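Local atomic coordinates of beta-porphyranase B (Bacteroides plebeius, PDB entry 4AWD), a protein that cleaves the sulfated red-seaweed polysaccharide porphyran at its beta-1,4 linkages between D-galactose and L-galactose-6-sulfate. Residues C95-L103 / Y117-A125; S174-T182 / G244-F255. One frame throughout, in Å; residues are numbered along the deposited sequence.

In the fold
Both contacts lie in the GH16 beta fold of a single chain, on opposite sides of its centre, with centres about 24 Å apart. Contact 1 joins neighbouring strands of one hairpin, 95-107 and 117-126. It is held by backbone hydrogen bonds and the packing of Leu103 at one end and mainly by apolar side chains at the other, and it runs from the interior to the surface. Contact 2 is entirely buried. It sets strand 168-182, which carries the probable catalytic glutamates, against the hairpin of strands 241-249 and 252-257, and its bridging chemistry is apolar. The two share no strand and do not touch, but strand 308-321 pairs with both 95-107 and 134-141, and 134-141 pairs in turn with 241-249.

Contact 1. Residues C95-L103 / Y117-A125; sequences CLRIINTVL and YRLAGGAVA
Thr101 and Ala120 pair through two backbone hydrogen bonds. Thr101 N gives to Ala120 O (2.9 Å), and Ala120 N gives to Thr101 O in a nearly straight bond (2.8 Å). Leu103 N reaches Arg118 O at 2.8 Å, but from above the carbonyl plane. Beside these bonds Leu103 CB lies against Ala120 CB. The Leu103 branch, anti to the backbone N (chi1 -179°), brings Leu103 CD2 to Tyr117 CB at 4.0 Å. Tyr117 OH is held by the carbonyl of Gly78, and its side chain lies about 6 Å from those of Trp75 and Arg79, which probably bind substrate. Thr101 OG1 is bound by Asn88. The outward side of this end is looser: Val102 and Arg118 are exposed and point away from the opposite strand. Further in, side chains take over. Ile98 CG2 presses on the backbone of Gly122, 3.3 Å from its CA. Ile98 CD1 meets Val124 CG2 at 4.1 Å, and Ile284 of strand 281-285 touches both residues. Asn100 OD1 is buried near Gly121 CA and has no polar partner in the model. The arrangement is an antiparallel beta hairpin whose paired strands part at Gly121 and Gly122, within the GH16 beta-sandwich.

Contact 2. Residues S174-T182 / G244-F255; sequences SQELDIIET and GCWWVDANTVKF
Strand 174-178 runs nearly parallel to strand 252-255, at 19°, with their axes 9.9 Å apart, so the gap is bridged mainly by side chains. Leu177 is the most covered residue of the contact, and its two methyls divide the work. Leu177 CD1 meets Val253 CG1 at 3.5 Å. It also comes to the edge of the Phe255 ring, with Leu177 CD1 3.6 Å from Phe255 CZ. Leu177 CD2 approaches Trp247 obliquely, 4.0 Å from CE3, and also touches Cys245 SG. At the corner, Ile179 continues the apolar layer. Ile179 CG1 lies 3.5 Å from Cys245 CB, and Ile179 CG2 rests on the backbone of Gly244. At the far end of the hairpin, Asp249 OD1 accepts from Asn251 N (2.8 Å) and from Thr252 OG1 (2.9 Å). The first bond makes an Asx turn, and the two together brace the type I turn from Asp249 to Thr252. Glu176 and Glu181, by similarity the nucleophile and proton donor, lie on the same strand but keep well away from the hairpin. Asp178 OD2 is hydrogen-bonded to a glycerol, probably from the crystallisation liquor. This is the hydrophobic core of a GH16 beta-sandwich, behind the strand that carries the E-x-D-x-x-E catalytic motif.

Contact 1. Residues C95-L103 / Y117-A125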
# COMPACT_ATOMS: atom_id res chain seq x y z
N CYS A 95 -9.38 -13.80 6.93
CA CYS A 95 -9.05 -12.56 6.23
C CYS A 95 -9.03 -11.33 7.12
O CYS A 95 -9.87 -11.17 8.02
CB CYS A 95 -10.03 -12.29 5.10
SG CYS A 95 -9.85 -13.36 3.68
N LEU A 96 -8.07 -10.46 6.86
CA LEU A 96 -8.17 -9.09 7.29
C LEU A 96 -9.25 -8.46 6.41
O LEU A 96 -9.22 -8.58 5.19
CB LEU A 96 -6.84 -8.35 7.11
CG LEU A 96 -6.87 -6.83 7.34
CD1 LEU A 96 -7.12 -6.49 8.83
CD2 LEU A 96 -5.59 -6.18 6.84
N ARG A 97 -10.20 -7.79 7.05
CA ARG A 97 -11.31 -7.14 6.35
C ARG A 97 -11.25 -5.67 6.60
O ARG A 97 -11.31 -5.24 7.76
CB ARG A 97 -12.65 -7.63 6.88
CG ARG A 97 -13.04 -9.01 6.46
CD ARG A 97 -14.12 -9.48 7.38
NE ARG A 97 -14.73 -10.73 6.95
CZ ARG A 97 -15.93 -11.13 7.36
NH1 ARG A 97 -16.63 -10.36 8.20
NH2 ARG A 97 -16.44 -12.28 6.92
N ILE A 98 -11.15 -4.90 5.53
CA ILE A 98 -11.32 -3.45 5.63
C ILE A 98 -12.58 -3.06 4.88
O ILE A 98 -12.61 -3.10 3.65
CB ILE A 98 -10.11 -2.64 5.11
CG1 ILE A 98 -8.79 -3.10 5.77
CG2 ILE A 98 -10.35 -1.16 5.38
CD1 ILE A 98 -7.51 -2.41 5.22
N ILE A 99 -13.63 -2.71 5.62
CA ILE A 99 -14.94 -2.42 5.03
C ILE A 99 -15.12 -0.91 4.86
O ILE A 99 -14.66 -0.13 5.71
CB ILE A 99 -16.12 -3.09 5.83
CG1 ILE A 99 -17.43 -3.07 5.02
CG2 ILE A 99 -16.28 -2.50 7.25
CD1 ILE A 99 -18.62 -3.84 5.66
N ASN A 100 -15.76 -0.52 3.76
CA ASN A 100 -16.14 0.89 3.53
C ASN A 100 -17.60 1.12 3.90
O ASN A 100 -18.48 0.39 3.47
CB ASN A 100 -15.93 1.27 2.07
CG ASN A 100 -14.57 0.89 1.57
OD1 ASN A 100 -13.56 1.23 2.19
ND2 ASN A 100 -14.52 0.14 0.47
N THR A 101 -17.83 2.14 4.73
CA THR A 101 -19.17 2.41 5.24
C THR A 101 -19.49 3.89 5.10
O THR A 101 -18.59 4.72 4.98
CB THR A 101 -19.28 2.04 6.73
OG1 THR A 101 -18.36 2.85 7.49
CG2 THR A 101 -19.00 0.54 6.97
N VAL A 102 -20.78 4.19 5.10
CA VAL A 102 -21.27 5.55 5.30
C VAL A 102 -20.79 6.04 6.67
O VAL A 102 -20.90 5.33 7.66
CB VAL A 102 -22.82 5.57 5.21
CG1 VAL A 102 -23.39 6.88 5.69
CG2 VAL A 102 -23.27 5.28 3.77
N LEU A 103 -20.24 7.25 6.73
CA LEU A 103 -19.85 7.81 8.02
C LEU A 103 -20.93 8.76 8.50
O LEU A 103 -21.25 9.73 7.83
CB LEU A 103 -18.52 8.55 7.92
CG LEU A 103 -18.07 9.15 9.26
CD1 LEU A 103 -17.86 8.06 10.31
CD2 LEU A 103 -16.83 9.95 9.08
N TYR A 117 -15.89 14.75 5.79
CA TYR A 117 -15.97 13.28 5.62
C TYR A 117 -17.38 12.70 5.80
O TYR A 117 -18.04 12.96 6.80
CB TYR A 117 -15.02 12.57 6.60
CG TYR A 117 -13.57 12.98 6.45
CD1 TYR A 117 -12.87 12.69 5.28
CD2 TYR A 117 -12.90 13.63 7.49
CE1 TYR A 117 -11.55 13.06 5.12
CE2 TYR A 117 -11.57 13.98 7.35
CZ TYR A 117 -10.91 13.70 6.15
OH TYR A 117 -9.59 14.05 5.99
N ARG A 118 -17.81 11.91 4.83
CA ARG A 118 -19.09 11.20 4.92
C ARG A 118 -18.92 9.73 4.59
O ARG A 118 -19.90 8.98 4.59
CB ARG A 118 -20.16 11.84 4.03
CG ARG A 118 -19.85 11.75 2.54
CD ARG A 118 -20.90 12.42 1.70
NE ARG A 118 -20.90 11.89 0.33
CZ ARG A 118 -20.27 12.46 -0.70
NH1 ARG A 118 -19.57 13.59 -0.55
NH2 ARG A 118 -20.35 11.90 -1.90
N LEU A 119 -17.69 9.33 4.30
CA LEU A 119 -17.37 7.93 4.07
C LEU A 119 -16.26 7.51 5.03
O LEU A 119 -15.34 8.28 5.33
CB LEU A 119 -16.95 7.69 2.62
CG LEU A 119 -18.04 7.73 1.53
CD1 LEU A 119 -17.42 7.86 0.14
CD2 LEU A 119 -18.94 6.49 1.59
N ALA A 120 -16.37 6.28 5.52
CA ALA A 120 -15.30 5.74 6.34
C ALA A 120 -14.68 4.50 5.69
O ALA A 120 -15.39 3.56 5.30
CB ALA A 120 -15.79 5.46 7.75
N GLY A 121 -13.36 4.53 5.56
CA GLY A 121 -12.58 3.35 5.18
C GLY A 121 -11.66 2.89 6.30
O GLY A 121 -11.89 3.20 7.47
N GLY A 122 -10.62 2.16 5.93
CA GLY A 122 -9.63 1.65 6.89
C GLY A 122 -8.21 1.96 6.48
O GLY A 122 -7.88 1.96 5.31
N ALA A 123 -7.37 2.25 7.47
CA ALA A 123 -5.94 2.39 7.27
C ALA A 123 -5.20 1.63 8.36
O ALA A 123 -5.16 2.09 9.52
CB ALA A 123 -5.53 3.84 7.28
N VAL A 124 -4.64 0.49 7.98
CA VAL A 124 -3.82 -0.35 8.89
C VAL A 124 -2.32 -0.07 8.71
O VAL A 124 -1.83 0.01 7.59
CB VAL A 124 -4.09 -1.85 8.65
CG1 VAL A 124 -3.28 -2.71 9.57
CG2 VAL A 124 -5.55 -2.16 8.84
N ALA A 125 -1.60 0.08 9.81
CA ALA A 125 -0.15 0.24 9.77
C ALA A 125 0.51 -0.79 10.66
O ALA A 125 0.05 -1.02 11.79
CB ALA A 125 0.26 1.65 10.21

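Contact 2. Residues S174-T182 / G244-F255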
# COMPACT_ATOMS: atom_id res chain seq x y z
N SER A 174 11.10 11.65 2.05
CA SER A 174 10.60 10.35 2.50
C SER A 174 10.38 9.48 1.27
O SER A 174 10.53 9.94 0.14
CB SER A 174 9.32 10.49 3.32
OG SER A 174 8.25 10.96 2.52
N GLN A 175 10.06 8.21 1.50
CA GLN A 175 9.82 7.28 0.39
C GLN A 175 8.54 6.49 0.61
O GLN A 175 8.03 6.40 1.72
CB GLN A 175 11.02 6.34 0.18
CG GLN A 175 12.34 7.04 -0.13
CD GLN A 175 13.05 7.55 1.12
OE1 GLN A 175 13.17 6.84 2.12
NE2 GLN A 175 13.51 8.79 1.07
N GLU A 176 8.05 5.91 -0.47
CA GLU A 176 6.76 5.28 -0.50
C GLU A 176 6.77 4.24 -1.61
O GLU A 176 7.10 4.56 -2.76
CB GLU A 176 5.67 6.33 -0.77
CG GLU A 176 4.25 5.81 -0.68
CD GLU A 176 3.23 6.93 -0.72
OE1 GLU A 176 3.63 8.12 -0.73
OE2 GLU A 176 2.02 6.63 -0.77
N LEU A 177 6.42 3.01 -1.25
CA LEU A 177 6.48 1.89 -2.17
C LEU A 177 5.09 1.27 -2.28
O LEU A 177 4.59 0.65 -1.34
CB LEU A 177 7.54 0.87 -1.71
CG LEU A 177 7.65 -0.56 -2.28
CD1 LEU A 177 7.76 -0.57 -3.79
CD2 LEU A 177 8.86 -1.28 -1.68
N ASP A 178 4.46 1.50 -3.42
CA ASP A 178 3.11 1.02 -3.69
C ASP A 178 3.20 -0.30 -4.41
O ASP A 178 3.65 -0.36 -5.56
CB ASP A 178 2.33 2.03 -4.55
CG ASP A 178 1.96 3.28 -3.78
OD1 ASP A 178 1.31 3.13 -2.73
OD2 ASP A 178 2.30 4.41 -4.21
N ILE A 179 2.80 -1.37 -3.72
CA ILE A 179 2.87 -2.70 -4.30
C ILE A 179 1.63 -2.95 -5.16
O ILE A 179 1.74 -3.45 -6.28
CB ILE A 179 3.10 -3.80 -3.23
CG1 ILE A 179 4.49 -3.61 -2.60
CG2 ILE A 179 2.98 -5.19 -3.85
CD1 ILE A 179 4.76 -4.38 -1.33
N ILE A 180 0.46 -2.57 -4.66
CA ILE A 180 -0.74 -2.55 -5.50
C ILE A 180 -1.70 -1.44 -5.10
O ILE A 180 -1.94 -1.23 -3.90
CB ILE A 180 -1.48 -3.93 -5.55
CG1 ILE A 180 -2.66 -3.91 -6.54
CG2 ILE A 180 -1.93 -4.40 -4.13
CD1 ILE A 180 -2.25 -3.68 -8.02
N GLU A 181 -2.22 -0.75 -6.11
CA GLU A 181 -3.43 0.06 -6.00
C GLU A 181 -4.41 -0.46 -7.04
O GLU A 181 -4.03 -0.67 -8.18
CB GLU A 181 -3.14 1.53 -6.29
CG GLU A 181 -2.14 2.22 -5.38
CD GLU A 181 -1.90 3.65 -5.78
OE1 GLU A 181 -2.80 4.50 -5.58
OE2 GLU A 181 -0.80 3.96 -6.32
N THR A 182 -5.66 -0.72 -6.64
CA THR A 182 -6.77 -0.91 -7.60
C THR A 182 -8.04 -0.38 -6.96
O THR A 182 -8.01 -0.00 -5.78
CB THR A 182 -7.09 -2.37 -7.88
OG1 THR A 182 -6.76 -3.14 -6.72
CG2 THR A 182 -6.39 -2.88 -9.08
N GLY A 244 3.00 -8.66 -5.05
CA GLY A 244 4.25 -8.76 -4.33
C GLY A 244 5.37 -7.91 -4.87
O GLY A 244 5.44 -7.56 -6.05
N CYS A 245 6.26 -7.57 -3.96
CA CYS A 245 7.41 -6.79 -4.30
C CYS A 245 8.66 -7.47 -3.76
O CYS A 245 8.68 -7.90 -2.60
CB CYS A 245 7.30 -5.43 -3.63
SG CYS A 245 8.67 -4.43 -4.03
N TRP A 246 9.68 -7.56 -4.60
CA TRP A 246 11.02 -7.84 -4.12
C TRP A 246 11.76 -6.50 -4.06
O TRP A 246 12.20 -5.97 -5.07
CB TRP A 246 11.77 -8.81 -5.04
CG TRP A 246 13.14 -9.18 -4.53
CD1 TRP A 246 13.82 -8.62 -3.47
CD2 TRP A 246 14.02 -10.18 -5.07
NE1 TRP A 246 15.05 -9.23 -3.31
CE2 TRP A 246 15.19 -10.18 -4.28
CE3 TRP A 246 13.92 -11.08 -6.14
CZ2 TRP A 246 16.27 -11.05 -4.54
CZ3 TRP A 246 14.98 -11.95 -6.38
CH2 TRP A 246 16.14 -11.92 -5.59
N TRP A 247 11.88 -5.96 -2.86
CA TRP A 247 12.62 -4.73 -2.67
C TRP A 247 14.09 -5.13 -2.59
O TRP A 247 14.58 -5.52 -1.54
CB TRP A 247 12.10 -3.99 -1.44
CG TRP A 247 12.72 -2.66 -1.15
CD1 TRP A 247 13.64 -1.98 -1.92
CD2 TRP A 247 12.45 -1.81 -0.03
NE1 TRP A 247 13.96 -0.78 -1.33
CE2 TRP A 247 13.24 -0.66 -0.17
CE3 TRP A 247 11.61 -1.93 1.09
CZ2 TRP A 247 13.23 0.38 0.77
CZ3 TRP A 247 11.59 -0.90 2.02
CH2 TRP A 247 12.39 0.24 1.85
N VAL A 248 14.78 -5.07 -3.73
CA VAL A 248 16.09 -5.72 -3.87
C VAL A 248 17.20 -4.94 -3.19
O VAL A 248 18.03 -5.53 -2.48
CB VAL A 248 16.49 -5.91 -5.36
CG1 VAL A 248 17.90 -6.55 -5.46
CG2 VAL A 248 15.44 -6.74 -6.08
N ASP A 249 17.23 -3.63 -3.42
CA ASP A 249 18.22 -2.71 -2.83
C ASP A 249 17.72 -1.28 -2.91
O ASP A 249 16.56 -1.04 -3.24
CB ASP A 249 19.61 -2.83 -3.50
CG ASP A 249 19.56 -2.62 -5.00
OD1 ASP A 249 18.82 -1.73 -5.47
OD2 ASP A 249 20.26 -3.35 -5.72
N ALA A 250 18.59 -0.33 -2.62
CA ALA A 250 18.21 1.07 -2.57
C ALA A 250 17.87 1.64 -3.93
O ALA A 250 17.30 2.72 -4.01
CB ALA A 250 19.29 1.88 -1.91
N ASN A 251 18.19 0.92 -5.01
CA ASN A 251 17.91 1.40 -6.37
C ASN A 251 16.91 0.57 -7.19
O ASN A 251 16.67 0.87 -8.37
CB ASN A 251 19.21 1.53 -7.17
CG ASN A 251 20.15 2.54 -6.58
OD1 ASN A 251 21.01 2.19 -5.78
ND2 ASN A 251 19.99 3.81 -6.95
N THR A 252 16.31 -0.46 -6.58
CA THR A 252 15.65 -1.50 -7.37
C THR A 252 14.53 -2.22 -6.63
O THR A 252 14.74 -2.80 -5.58
CB THR A 252 16.68 -2.55 -7.82
OG1 THR A 252 17.89 -1.87 -8.17
CG2 THR A 252 16.16 -3.36 -9.02
N VAL A 253 13.35 -2.17 -7.21
CA VAL A 253 12.19 -2.87 -6.68
C VAL A 253 11.54 -3.61 -7.84
O VAL A 253 11.47 -3.08 -8.95
CB VAL A 253 11.18 -1.90 -6.04
CG1 VAL A 253 10.16 -2.68 -5.27
CG2 VAL A 253 11.88 -0.93 -5.07
N LYS A 254 11.12 -4.85 -7.60
CA LYS A 254 10.59 -5.72 -8.67
C LYS A 254 9.22 -6.30 -8.28
O LYS A 254 9.06 -6.85 -7.20
CB LYS A 254 11.56 -6.87 -8.97
CG LYS A 254 12.97 -6.40 -9.34
CD LYS A 254 13.89 -7.54 -9.85
CE LYS A 254 15.21 -6.97 -10.38
NZ LYS A 254 16.22 -8.02 -10.82
N PHE A 255 8.25 -6.21 -9.19
CA PHE A 255 6.87 -6.53 -8.84
C PHE A 255 6.33 -7.84 -9.41
O PHE A 255 6.64 -8.22 -10.54
CB PHE A 255 5.95 -5.36 -9.18
CG PHE A 255 6.34 -4.09 -8.50
CD1 PHE A 255 5.93 -3.83 -7.20
CD2 PHE A 255 7.18 -3.17 -9.14
CE1 PHE A 255 6.32 -2.67 -6.54
CE2 PHE A 255 7.57 -2.00 -8.49
CZ PHE A 255 7.14 -1.74 -7.19